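Halotolerant alpha-type carbonic anhydrase (dCA II) (Dunaliella salina, PDB 1Y7W) catalyses the reversible hydration of carbon dioxide to bicarbonate at a zinc centre, as an alpha-type carbonic anhydrase that tolerates high salt. Local coordinates at residues F131-S136 with V272-M277; I169-K174 with T247-T252; D96-M101 with G202-S207; D55-Q60 with T139-H144. All coordinates share one frame; numbering follows the deposited sequence.

Contact 1: F131-S136 with V272-M277; sequences FHHFLS and VVNNRM. With ZN (zinc ion), chain D.
Asn274 meets three successive residues, Phe131 to His133, from a side chain whose CG stands between its own backbone N and carbonyl carbon (chi1 63°). The carboxamide of Asn274 uses both ends: OD1 accepts the backbone N-H of His133 at 2.8 Å, and ND2 donates to the carbonyl O of Phe131 at 3.1 Å, on an in-plane lone pair. The two bonds fix the rotation of the amide. Its OD1 also lies over one face of the His133 ring, offset toward the rim.

The two imidazoles donate to backbone carbonyls with ring-plane N-H groups. His132 ND1 reaches Asn274 O at 2.8 Å, with an N-H...O angle of 178°, and its NE2 binds the zinc ion at 2.1 Å. Asn274 is therefore a second-shell residue that orients a zinc ligand through its main chain, and His130, His150 and water 1 are further ligands. His133 ND1 gives its proton to Val272 O at 2.9 Å, and its NE2 accepts from Gly100 N.

Beyond the polar centre, Val272 CG1 meets the CD2-CE2 side of Phe134, and Val273 CG1 packs on Leu135 CB at 3.6 Å. The contact thus joins the end of strand 120-133 to the loop after helix 253-266; Phe134 also rests on Met256 and Val260 of that helix, and Phe131 on Leu147 and Leu149 of strand 147-155.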
loop_
_atom_site.group_PDB
_atom_site.type_symbol
_atom_site.label_atom_id
_atom_site.label_comp_id
_atom_site.label_asym_id
_atom_site.label_seq_id
_atom_site.Cartn_x
_atom_site.Cartn_y
_atom_site.Cartn_z
ATOM N N PHE A 131 -0.353 3.423 4.772
ATOM C CA PHE A 131 -1.161 4.404 4.043
ATOM C C PHE A 131 -0.365 5.570 3.452
ATOM O O PHE A 131 0.685 5.956 3.981
ATOM C CB PHE A 131 -2.196 5.049 4.988
ATOM C CG PHE A 131 -3.197 4.086 5.588
ATOM C CD1 PHE A 131 -2.921 3.424 6.781
ATOM C CD2 PHE A 131 -4.411 3.846 4.941
ATOM C CE1 PHE A 131 -3.846 2.536 7.304
ATOM C CE2 PHE A 131 -5.353 2.963 5.443
ATOM C CZ PHE A 131 -5.068 2.295 6.636
ATOM N N HIS A 132 -0.917 6.149 2.387
ATOM C CA HIS A 132 -0.321 7.371 1.797
ATOM C C HIS A 132 -1.542 8.290 1.958
ATOM O O HIS A 132 -2.603 8.040 1.370
ATOM C CB HIS A 132 0.109 7.113 0.353
ATOM C CG HIS A 132 1.284 6.183 0.278
ATOM N ND1 HIS A 132 2.575 6.616 0.470
ATOM C CD2 HIS A 132 1.350 4.827 0.193
ATOM C CE1 HIS A 132 3.399 5.574 0.482
ATOM N NE2 HIS A 132 2.679 4.480 0.321
ATOM N N HIS A 133 -1.368 9.296 2.829
ATOM C CA HIS A 133 -2.465 10.168 3.231
ATOM C C HIS A 133 -2.467 11.588 2.677
ATOM O O HIS A 133 -1.416 12.204 2.492
ATOM C CB HIS A 133 -2.606 10.176 4.793
ATOM C CG HIS A 133 -1.305 9.986 5.568
ATOM N ND1 HIS A 133 -0.362 10.975 5.741
ATOM C CD2 HIS A 133 -0.833 8.908 6.251
ATOM C CE1 HIS A 133 0.626 10.523 6.499
ATOM N NE2 HIS A 133 0.361 9.267 6.823
ATOM N N PHE A 134 -3.693 12.062 2.437
ATOM C CA PHE A 134 -4.027 13.356 1.872
ATOM C C PHE A 134 -3.893 13.442 0.357
ATOM O O PHE A 134 -4.719 14.085 -0.297
ATOM C CB PHE A 134 -3.303 14.455 2.601
ATOM C CG PHE A 134 -3.872 14.656 3.984
ATOM C CD1 PHE A 134 -5.128 15.265 4.153
ATOM C CD2 PHE A 134 -3.249 14.102 5.099
ATOM C CE1 PHE A 134 -5.725 15.291 5.428
ATOM C CE2 PHE A 134 -3.836 14.129 6.343
ATOM C CZ PHE A 134 -5.066 14.718 6.514
ATOM N N LEU A 135 -2.885 12.783 -0.221
ATOM C CA LEU A 135 -2.843 12.701 -1.668
ATOM C C LEU A 135 -2.444 11.246 -1.972
ATOM O O LEU A 135 -1.477 10.786 -1.389
ATOM C CB LEU A 135 -1.780 13.637 -2.282
ATOM C CG LEU A 135 -2.182 15.135 -2.395
ATOM C CD1 LEU A 135 -1.032 15.886 -3.076
ATOM C CD2 LEU A 135 -3.518 15.244 -3.198
ATOM N N SER A 136 -3.150 10.572 -2.856
ATOM C CA SER A 136 -2.806 9.220 -3.251
ATOM C C SER A 136 -1.516 9.208 -4.120
ATOM O O SER A 136 -1.144 10.245 -4.729
ATOM C CB SER A 136 -3.948 8.592 -4.054
ATOM O OG SER A 136 -4.216 9.370 -5.212
ATOM N N VAL A 272 3.086 15.578 6.180
ATOM C CA VAL A 272 1.752 15.064 6.378
ATOM C C VAL A 272 1.196 14.496 5.074
ATOM O O VAL A 272 0.290 13.688 5.111
ATOM C CB VAL A 272 0.851 16.184 6.902
ATOM C CG1 VAL A 272 -0.542 15.696 7.073
ATOM C CG2 VAL A 272 1.366 16.667 8.253
ATOM N N VAL A 273 1.714 14.934 3.930
ATOM C CA VAL A 273 1.225 14.433 2.638
ATOM C C VAL A 273 2.408 13.535 2.113
ATOM O O VAL A 273 3.411 14.029 1.566
ATOM C CB VAL A 273 0.931 15.596 1.651
ATOM C CG1 VAL A 273 0.246 15.042 0.392
ATOM C CG2 VAL A 273 -0.032 16.643 2.317
ATOM N N ASN A 274 2.273 12.216 2.275
ATOM C CA ASN A 274 3.398 11.331 1.941
ATOM C C ASN A 274 3.296 10.504 0.676
ATOM O O ASN A 274 3.346 9.245 0.712
ATOM C CB ASN A 274 3.647 10.416 3.160
ATOM C CG ASN A 274 2.461 9.506 3.464
ATOM O OD1 ASN A 274 1.308 9.887 3.238
ATOM N ND2 ASN A 274 2.731 8.296 4.012
ATOM N N ASN A 275 3.078 11.182 -0.449
ATOM C CA ASN A 275 3.018 10.512 -1.735
ATOM C C ASN A 275 4.219 10.829 -2.629
ATOM O O ASN A 275 4.668 11.998 -2.743
ATOM C CB ASN A 275 1.746 10.902 -2.521
ATOM C CG ASN A 275 1.714 12.407 -2.836
ATOM O OD1 ASN A 275 1.930 13.201 -1.954
ATOM N ND2 ASN A 275 1.458 12.768 -4.075
ATOM N N ARG A 276 4.727 9.775 -3.301
ATOM C CA ARG A 276 5.781 9.986 -4.284
ATOM C C ARG A 276 5.041 10.429 -5.575
ATOM O O ARG A 276 3.940 9.924 -5.880
ATOM C CB ARG A 276 6.514 8.684 -4.642
ATOM C CG ARG A 276 7.630 8.969 -5.644
ATOM C CD ARG A 276 8.248 7.600 -6.102
ATOM N NE ARG A 276 9.510 7.789 -6.836
ATOM C CZ ARG A 276 10.169 6.811 -7.444
ATOM N NH1 ARG A 276 9.664 5.577 -7.409
ATOM N NH2 ARG A 276 11.325 7.054 -8.084
ATOM N N MET A 277 5.632 11.343 -6.343
ATOM C CA MET A 277 4.984 11.779 -7.605
ATOM C C MET A 277 4.856 10.642 -8.649
ATOM O O MET A 277 5.631 9.646 -8.637
ATOM C CB MET A 277 5.799 12.907 -8.233
ATOM C CG MET A 277 7.230 12.468 -8.475
ATOM S SD MET A 277 8.381 13.846 -8.769
ATOM C CE MET A 277 7.558 14.608 -10.153
HETATM ZN ZN ZN D . 3.126 2.481 0.041
HETATM O O HOH W 1 4.991 2.770 -0.269
#

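Contact 2: I169-K174 with T247-T252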
loop_
_atom_site.group_PDB
_atom_site.type_symbol
_atom_site.label_atom_id
_atom_site.label_comp_id
_atom_site.label_asym_id
_atom_site.label_seq_id
_atom_site.Cartn_x
_atom_site.Cartn_y
_atom_site.Cartn_z
ATOM N N ILE A 169 -1.116 -4.553 -3.140
ATOM C CA ILE A 169 -2.489 -4.268 -3.473
ATOM C C ILE A 169 -2.721 -2.824 -3.084
ATOM O O ILE A 169 -2.400 -2.434 -1.970
ATOM C CB ILE A 169 -3.425 -5.199 -2.708
ATOM C CG1 ILE A 169 -3.325 -6.587 -3.389
ATOM C CG2 ILE A 169 -4.844 -4.696 -2.741
ATOM C CD1 ILE A 169 -3.981 -7.764 -2.636
ATOM N N GLY A 170 -3.256 -2.037 -4.007
ATOM C CA GLY A 170 -3.450 -0.623 -3.704
ATOM C C GLY A 170 -4.941 -0.386 -3.668
ATOM O O GLY A 170 -5.606 -0.794 -4.608
ATOM N N ILE A 171 -5.442 0.256 -2.614
ATOM C CA ILE A 171 -6.867 0.522 -2.447
ATOM C C ILE A 171 -7.071 2.015 -2.193
ATOM O O ILE A 171 -6.445 2.565 -1.308
ATOM C CB ILE A 171 -7.412 -0.292 -1.256
ATOM C CG1 ILE A 171 -7.363 -1.797 -1.645
ATOM C CG2 ILE A 171 -8.907 0.084 -0.928
ATOM C CD1 ILE A 171 -7.436 -2.774 -0.427
ATOM N N MET A 172 -7.967 2.648 -2.977
ATOM C CA MET A 172 -8.241 4.092 -2.842
ATOM C C MET A 172 -9.458 4.382 -1.958
ATOM O O MET A 172 -10.361 3.555 -1.833
ATOM C CB MET A 172 -8.571 4.674 -4.232
ATOM C CG MET A 172 -7.491 4.436 -5.258
ATOM S SD MET A 172 -6.000 5.327 -4.738
ATOM C CE MET A 172 -5.022 5.255 -6.267
ATOM N N TYR A 173 -9.490 5.586 -1.398
ATOM C CA TYR A 173 -10.635 6.046 -0.636
ATOM C C TYR A 173 -10.984 7.414 -1.205
ATOM O O TYR A 173 -10.088 8.242 -1.344
ATOM C CB TYR A 173 -10.317 6.274 0.822
ATOM C CG TYR A 173 -9.943 5.025 1.558
ATOM C CD1 TYR A 173 -8.688 4.417 1.343
ATOM C CD2 TYR A 173 -10.851 4.424 2.462
ATOM C CE1 TYR A 173 -8.355 3.203 2.031
ATOM C CE2 TYR A 173 -10.531 3.232 3.145
ATOM C CZ TYR A 173 -9.283 2.632 2.918
ATOM O OH TYR A 173 -8.994 1.445 3.568
ATOM N N LYS A 174 -12.241 7.608 -1.588
ATOM C CA LYS A 174 -12.682 8.926 -2.058
ATOM C C LYS A 174 -13.407 9.665 -0.904
ATOM O O LYS A 174 -14.000 9.041 0.009
ATOM C CB LYS A 174 -13.654 8.790 -3.238
ATOM C CG LYS A 174 -14.951 8.077 -2.911
ATOM C CD LYS A 174 -15.954 8.164 -4.081
ATOM C CE LYS A 174 -17.252 7.379 -3.750
ATOM N NZ LYS A 174 -18.240 7.317 -4.908
ATOM N N THR A 247 -12.183 0.693 -7.830
ATOM C CA THR A 247 -13.383 1.133 -7.141
ATOM C C THR A 247 -12.926 1.556 -5.760
ATOM O O THR A 247 -12.370 0.756 -4.994
ATOM C CB THR A 247 -14.373 -0.007 -6.970
ATOM O OG1 THR A 247 -14.686 -0.554 -8.259
ATOM C CG2 THR A 247 -15.623 0.491 -6.265
ATOM N N PRO A 248 -13.148 2.824 -5.412
ATOM C CA PRO A 248 -12.710 3.268 -4.088
ATOM C C PRO A 248 -13.627 2.981 -2.912
ATOM O O PRO A 248 -14.810 2.647 -3.074
ATOM C CB PRO A 248 -12.516 4.786 -4.260
ATOM C CG PRO A 248 -13.487 5.150 -5.364
ATOM C CD PRO A 248 -13.697 3.929 -6.240
ATOM N N ARG A 249 -13.029 3.010 -1.730
ATOM C CA ARG A 249 -13.800 2.966 -0.486
ATOM C C ARG A 249 -14.124 4.447 -0.219
ATOM O O ARG A 249 -13.866 5.280 -1.098
ATOM C CB ARG A 249 -12.948 2.417 0.647
ATOM C CG ARG A 249 -13.112 0.892 0.734
ATOM C CD ARG A 249 -12.249 0.331 1.867
ATOM N NE ARG A 249 -12.528 -1.092 2.020
ATOM C CZ ARG A 249 -13.511 -1.589 2.763
ATOM N NH1 ARG A 249 -13.675 -2.918 2.808
ATOM N NH2 ARG A 249 -14.297 -0.781 3.499
ATOM N N GLU A 250 -14.651 4.779 0.961
ATOM C CA GLU A 250 -15.008 6.164 1.276
ATOM C C GLU A 250 -14.359 6.666 2.534
ATOM O O GLU A 250 -14.109 5.905 3.413
ATOM C CB GLU A 250 -16.550 6.285 1.412
ATOM C CG GLU A 250 -17.242 5.948 0.082
ATOM C CD GLU A 250 -18.766 6.032 0.138
ATOM O OE1 GLU A 250 -19.383 5.542 -0.836
ATOM O OE2 GLU A 250 -19.327 6.582 1.128
ATOM N N VAL A 251 -14.125 7.967 2.638
ATOM C CA VAL A 251 -13.510 8.516 3.842
ATOM C C VAL A 251 -13.976 9.941 4.028
ATOM O O VAL A 251 -14.235 10.625 3.052
ATOM C CB VAL A 251 -11.945 8.486 3.734
ATOM C CG1 VAL A 251 -11.476 9.344 2.605
ATOM C CG2 VAL A 251 -11.321 8.918 5.025
ATOM N N THR A 252 -14.082 10.377 5.278
ATOM C CA THR A 252 -14.500 11.731 5.579
ATOM C C THR A 252 -13.340 12.585 5.994
ATOM O O THR A 252 -12.263 12.068 6.363
ATOM C CB THR A 252 -15.496 11.761 6.739
ATOM O OG1 THR A 252 -14.859 11.295 7.920
ATOM C CG2 THR A 252 -16.655 10.899 6.429
HETATM O O HOH W 2 -9.592 1.090 -4.754
#
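Tyr173 and Arg249 form a parallel bridge pair with their side chains side by side. This is the tight part: Arg249 CB lies 3.4 Å from Tyr173 CD2, and Arg249 CD 3.6 Å from Tyr173 CE2. Val251 CG1 packs at 3.7 Å against Tyr173 CB. A glycine in place of Tyr173 would probably open a gap beside Arg249 and leave Val251 CG1 without its CB neighbour.

On the other face Lys174, exposed, and Glu250 lie side by side. Lys174 NZ stops 4.6 Å from Glu250 OE1, beyond a salt bridge, while Glu250 OE2 bonds to Ser176 OG. With CG between its backbone N and carbonyl carbon (chi1 63°), Lys174 brings that atom to 3.5 Å from Arg249 O, and the Pro248 ring lies loosely against its methylenes.

The backbones are joined by Arg249 N to Met172 O at 2.7 Å, Lys174 N to Arg249 O and Val251 N to Lys174 O. Beside Pro248, water 2 bridges Met172 N and Thr247 O.

Main-chain bonds thus set the pairing of these central-sheet strands, whereas the Arg249 guanidinium is taken up outside the pair, with a salt bridge to Asp180 and bonds to the carbonyls of Thr215, Leu217 and Leu218.

Contact 3: D96-M101 with G202-S207; sequences DLEQGM and GDTGVS
Leu97 carries two of the three direct hydrogen bonds between 96-101 and 202-207, both through its backbone. Its N donates to Asp203 O at 2.8 Å, nearly along the C=O axis, and its O accepts from Gly202 N at 2.7 Å, in the carbonyl plane. Leu97 is the centre of an inverse gamma turn, which presents both groups to the same short run of the partner loop.

The third direct bond ends on a side chain. Asp96 OD1 takes the N-H of Gly205 at 2.9 Å, and the same oxygen lies 3.4 Å from Thr204 CB. Thr204 CG2 sits over the face of the Asp96 carboxylate, 3.8 Å from Asp96 CG. Gly205 and Val206 both face Val95 in a G1 bulge. A water-mediated link lies nearby: water 3 donates to Glu98 OE1 at 2.8 Å and to Gly202 O at 2.7 Å, while Glu98 OE1 also bonds to His267 NE2.

Apolar packing is lighter. With CG anti to its carbonyl carbon (chi1 -64°), Leu97 places that atom 4.0 Å from Val206 CG2, and the two side chains cross at about a right angle. Ile190 of helix 181-195 also touches Leu97.

Chemically this is a surface contact fastened mainly by backbone polar groups; Asp96 OD1, its one side-chain acceptor of a direct bond, would help to keep the Gly205 N-H in place at the bulge.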
loop_
_atom_site.group_PDB
_atom_site.type_symbol
_atom_site.label_atom_id
_atom_site.label_comp_id
_atom_site.label_asym_id
_atom_site.label_seq_id
_atom_site.Cartn_x
_atom_site.Cartn_y
_atom_site.Cartn_z
ATOM N N ASP A 96 1.689 1.472 13.853
ATOM C CA ASP A 96 2.754 2.383 14.266
ATOM C C ASP A 96 2.091 3.774 14.284
ATOM O O ASP A 96 1.437 4.203 13.289
ATOM C CB ASP A 96 3.929 2.354 13.259
ATOM C CG ASP A 96 4.799 1.063 13.365
ATOM O OD1 ASP A 96 4.551 0.223 14.274
ATOM O OD2 ASP A 96 5.733 0.921 12.519
ATOM N N LEU A 97 2.229 4.481 15.408
ATOM C CA LEU A 97 1.622 5.788 15.490
ATOM C C LEU A 97 2.559 6.880 14.956
ATOM O O LEU A 97 3.137 7.671 15.716
ATOM C CB LEU A 97 1.204 6.081 16.944
ATOM C CG LEU A 97 0.125 5.118 17.453
ATOM C CD1 LEU A 97 -0.361 5.608 18.863
ATOM C CD2 LEU A 97 -1.076 5.043 16.434
ATOM N N GLU A 98 2.753 6.878 13.642
ATOM C CA GLU A 98 3.577 7.891 13.001
ATOM C C GLU A 98 3.156 7.935 11.550
ATOM O O GLU A 98 2.216 7.236 11.122
ATOM C CB GLU A 98 5.079 7.546 13.110
ATOM C CG GLU A 98 5.473 6.218 12.439
ATOM C CD GLU A 98 6.963 5.876 12.654
ATOM O OE1 GLU A 98 7.683 6.627 13.358
ATOM O OE2 GLU A 98 7.428 4.859 12.077
ATOM N N GLN A 99 3.835 8.766 10.793
ATOM C CA GLN A 99 3.524 8.896 9.356
ATOM C C GLN A 99 3.306 7.529 8.657
ATOM O O GLN A 99 4.118 6.614 8.860
ATOM C CB GLN A 99 4.685 9.623 8.676
ATOM C CG GLN A 99 4.451 9.990 7.182
ATOM C CD GLN A 99 5.754 10.424 6.500
ATOM O OE1 GLN A 99 6.033 11.616 6.327
ATOM N NE2 GLN A 99 6.553 9.467 6.126
ATOM N N GLY A 100 2.213 7.397 7.876
ATOM C CA GLY A 100 1.935 6.170 7.137
ATOM C C GLY A 100 1.134 5.109 7.883
ATOM O O GLY A 100 0.527 4.236 7.274
ATOM N N MET A 101 1.163 5.185 9.198
ATOM C CA MET A 101 0.419 4.288 10.093
ATOM C C MET A 101 0.471 2.822 9.729
ATOM O O MET A 101 -0.555 2.176 9.529
ATOM C CB MET A 101 -1.035 4.764 10.195
ATOM C CG MET A 101 -1.088 6.127 10.911
ATOM S SD MET A 101 -2.742 6.607 11.505
ATOM C CE MET A 101 -2.834 5.299 12.636
ATOM N N GLY A 202 3.936 8.378 18.154
ATOM C CA GLY A 202 5.332 8.028 18.065
ATOM C C GLY A 202 5.557 6.586 18.545
ATOM O O GLY A 202 6.576 5.976 18.188
ATOM N N ASP A 203 4.642 6.051 19.350
ATOM C CA ASP A 203 4.766 4.654 19.780
ATOM C C ASP A 203 4.593 3.747 18.538
ATOM O O ASP A 203 3.794 4.028 17.647
ATOM C CB ASP A 203 3.666 4.279 20.771
ATOM C CG ASP A 203 3.901 4.860 22.152
ATOM O OD1 ASP A 203 3.086 4.548 23.037
ATOM O OD2 ASP A 203 4.892 5.606 22.332
ATOM N N THR A 204 5.353 2.659 18.490
ATOM C CA THR A 204 5.234 1.724 17.397
ATOM C C THR A 204 4.699 0.392 17.924
ATOM O O THR A 204 4.800 0.117 19.120
ATOM C CB THR A 204 6.590 1.517 16.666
ATOM O OG1 THR A 204 7.604 1.091 17.589
ATOM C CG2 THR A 204 7.030 2.806 15.963
ATOM N N GLY A 205 4.062 -0.392 17.052
ATOM C CA GLY A 205 3.551 -1.697 17.466
ATOM C C GLY A 205 2.469 -1.702 18.529
ATOM O O GLY A 205 2.434 -2.587 19.384
ATOM N N VAL A 206 1.584 -0.715 18.466
ATOM C CA VAL A 206 0.464 -0.539 19.382
ATOM C C VAL A 206 -0.651 -1.542 19.007
ATOM O O VAL A 206 -1.104 -1.590 17.877
ATOM C CB VAL A 206 -0.061 0.935 19.240
ATOM C CG1 VAL A 206 -1.384 1.187 20.037
ATOM C CG2 VAL A 206 1.096 1.888 19.657
ATOM N N SER A 207 -1.114 -2.341 19.958
ATOM C CA SER A 207 -2.147 -3.334 19.642
ATOM C C SER A 207 -3.475 -2.805 19.206
ATOM O O SER A 207 -3.986 -1.871 19.795
ATOM C CB SER A 207 -2.367 -4.249 20.847
ATOM O OG SER A 207 -1.169 -4.986 21.041
HETATM O O HOH W 3 8.099 6.839 16.165
#

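Contact 4: D55-Q60 with T139-H144; sequences DINTNQ and TINGIH
Asp55 OD1 is gripped by two donors of the other segment: the hydroxyl of Thr139, with OG1 at 2.6 Å on the anti side of the carboxylate, and the backbone N of Gly142 at 2.8 Å on the syn side, 33° out of its plane. Asp55 has CG anti to its backbone N (chi1 175°), and Thr139 OG1 stands between its own N and carbonyl carbon (chi1 51°); the two side chains cross at about a right angle. An alanine in place of Asp55 would probably leave the Thr139 hydroxyl and the Gly142 N-H without this shared acceptor and let the turn shift more freely.

The main chains pair in parallel, Ile56 N to Thr139 O and Asn141 N to Ile56 O, each at 2.8 Å. On the face opposite Asp55 and Thr139, Ile56 and Ile140 point together, though they pack only loosely.

Farther along, the amide of Asn141 clasps Thr58 twice. Its OD1 accepts from Thr58 N at 3.0 Å, and ND2 donates to Thr58 OG1 at 2.9 Å, with the hydroxyl oxygen close to the amide plane. The carboxamide is thereby held against turning over.

Asn141 and Gly142 are the central residues of a type I' turn from Ile140 to Ile143, both with positive phi. The motif is a two-stranded parallel sheet, 55-56 beside 139-140, followed by this turn, whose Gly142 N-H is bonded to an aspartate of the partner strand.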
loop_
_atom_site.group_PDB
_atom_site.type_symbol
_atom_site.label_atom_id
_atom_site.label_comp_id
_atom_site.label_asym_id
_atom_site.label_seq_id
_atom_site.Cartn_x
_atom_site.Cartn_y
_atom_site.Cartn_z
ATOM N N ASP A 55 -0.025 6.879 -13.364
ATOM C CA ASP A 55 -1.429 7.164 -13.600
ATOM C C ASP A 55 -2.090 5.912 -14.232
ATOM O O ASP A 55 -1.499 5.207 -15.057
ATOM C CB ASP A 55 -1.622 8.336 -14.587
ATOM C CG ASP A 55 -3.092 8.536 -14.914
ATOM O OD1 ASP A 55 -3.855 8.731 -13.933
ATOM O OD2 ASP A 55 -3.490 8.456 -16.112
ATOM N N ILE A 56 -3.318 5.608 -13.839
ATOM C CA ILE A 56 -4.022 4.459 -14.378
ATOM C C ILE A 56 -5.115 5.066 -15.295
ATOM O O ILE A 56 -6.094 5.617 -14.818
ATOM C CB ILE A 56 -4.732 3.635 -13.264
ATOM C CG1 ILE A 56 -3.767 3.265 -12.122
ATOM C CG2 ILE A 56 -5.335 2.342 -13.860
ATOM C CD1 ILE A 56 -2.631 2.425 -12.575
ATOM N N ASN A 57 -4.910 4.955 -16.600
ATOM C CA ASN A 57 -5.848 5.477 -17.582
ATOM C C ASN A 57 -6.703 4.287 -17.955
ATOM O O ASN A 57 -6.280 3.398 -18.710
ATOM C CB ASN A 57 -5.060 6.003 -18.786
ATOM C CG ASN A 57 -5.944 6.620 -19.828
ATOM O OD1 ASN A 57 -6.980 6.091 -20.142
ATOM N ND2 ASN A 57 -5.513 7.740 -20.389
ATOM N N THR A 58 -7.914 4.260 -17.441
ATOM C CA THR A 58 -8.754 3.114 -17.690
ATOM C C THR A 58 -9.113 2.857 -19.153
ATOM O O THR A 58 -9.405 1.723 -19.503
ATOM C CB THR A 58 -10.014 3.149 -16.812
ATOM O OG1 THR A 58 -10.694 4.393 -16.993
ATOM C CG2 THR A 58 -9.617 3.017 -15.359
ATOM N N ASN A 59 -9.048 3.868 -20.014
ATOM C CA ASN A 59 -9.334 3.601 -21.423
ATOM C C ASN A 59 -8.161 2.957 -22.170
ATOM O O ASN A 59 -8.321 2.502 -23.291
ATOM C CB ASN A 59 -9.803 4.860 -22.128
ATOM C CG ASN A 59 -11.300 4.947 -22.126
ATOM O OD1 ASN A 59 -11.916 5.336 -21.124
ATOM N ND2 ASN A 59 -11.918 4.517 -23.241
ATOM N N GLN A 60 -6.985 2.924 -21.533
ATOM C CA GLN A 60 -5.811 2.293 -22.111
ATOM C C GLN A 60 -5.444 0.961 -21.508
ATOM O O GLN A 60 -4.394 0.416 -21.851
ATOM C CB GLN A 60 -4.614 3.194 -21.999
ATOM C CG GLN A 60 -4.922 4.561 -22.531
ATOM C CD GLN A 60 -4.173 4.855 -23.808
ATOM O OE1 GLN A 60 -3.763 6.021 -24.048
ATOM N NE2 GLN A 60 -3.996 3.819 -24.665
ATOM N N THR A 139 -2.822 7.689 -9.520
ATOM C CA THR A 139 -3.986 8.493 -9.894
ATOM C C THR A 139 -4.769 7.581 -10.849
ATOM O O THR A 139 -4.199 6.635 -11.414
ATOM C CB THR A 139 -3.625 9.818 -10.634
ATOM O OG1 THR A 139 -2.750 9.550 -11.728
ATOM C CG2 THR A 139 -3.013 10.826 -9.685
ATOM N N ILE A 140 -6.079 7.831 -11.007
ATOM C CA ILE A 140 -6.945 7.076 -11.901
ATOM C C ILE A 140 -7.555 8.150 -12.822
ATOM O O ILE A 140 -8.209 9.097 -12.361
ATOM C CB ILE A 140 -8.062 6.320 -11.126
ATOM C CG1 ILE A 140 -7.416 5.339 -10.119
ATOM C CG2 ILE A 140 -8.868 5.468 -12.091
ATOM C CD1 ILE A 140 -8.480 4.566 -9.274
ATOM N N ASN A 141 -7.306 7.993 -14.114
ATOM C CA ASN A 141 -7.687 8.993 -15.107
ATOM C C ASN A 141 -7.260 10.407 -14.688
ATOM O O ASN A 141 -7.986 11.392 -14.854
ATOM C CB ASN A 141 -9.189 8.863 -15.439
ATOM C CG ASN A 141 -9.497 7.503 -15.969
ATOM O OD1 ASN A 141 -8.804 7.031 -16.852
ATOM N ND2 ASN A 141 -10.489 6.836 -15.406
ATOM N N GLY A 142 -6.031 10.528 -14.175
ATOM C CA GLY A 142 -5.537 11.841 -13.764
ATOM C C GLY A 142 -6.021 12.410 -12.443
ATOM O O GLY A 142 -5.643 13.513 -12.070
ATOM N N ILE A 143 -6.880 11.672 -11.745
ATOM C CA ILE A 143 -7.435 12.132 -10.484
ATOM C C ILE A 143 -6.801 11.480 -9.265
ATOM O O ILE A 143 -6.639 10.270 -9.283
ATOM C CB ILE A 143 -8.930 11.788 -10.477
ATOM C CG1 ILE A 143 -9.591 12.477 -11.663
ATOM C CG2 ILE A 143 -9.609 12.118 -9.125
ATOM C CD1 ILE A 143 -9.381 13.931 -11.642
ATOM N N HIS A 144 -6.465 12.283 -8.258
ATOM C CA HIS A 144 -5.940 11.823 -6.959
ATOM C C HIS A 144 -7.112 11.513 -6.016
ATOM O O HIS A 144 -8.264 11.986 -6.237
ATOM C CB HIS A 144 -5.059 12.884 -6.257
ATOM C CG HIS A 144 -3.654 12.997 -6.810
ATOM N ND1 HIS A 144 -2.603 12.226 -6.344
ATOM C CD2 HIS A 144 -3.129 13.805 -7.776
ATOM C CE1 HIS A 144 -1.490 12.561 -6.989
ATOM N NE2 HIS A 144 -1.779 13.518 -7.857
HETATM O O HOH W 4 -9.427 6.556 -19.630
#

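In the fold
From the N terminus, segment 55-60 comes first and closes on 139-144 in contact 4. Before that loop is complete, 96-101 opens contact 3 and 131-136 opens contact 1, so both cross contact 4. Contact 2, 169-174 with 247-252, follows contact 4 in series and is nested within the loop that 272-277 closes in contact 1; 202-207 falls inside contact 2's loop, so contacts 2 and 3 cross, as do contacts 1 and 3. Contact 1 touches each of the others: through Gly100, Met172 and His144. Contact 2 pairs strands of the central sheet, contact 1 ties that sheet to the loop after helix 253-266, and contacts 3 and 4 join peripheral loops and small sheets.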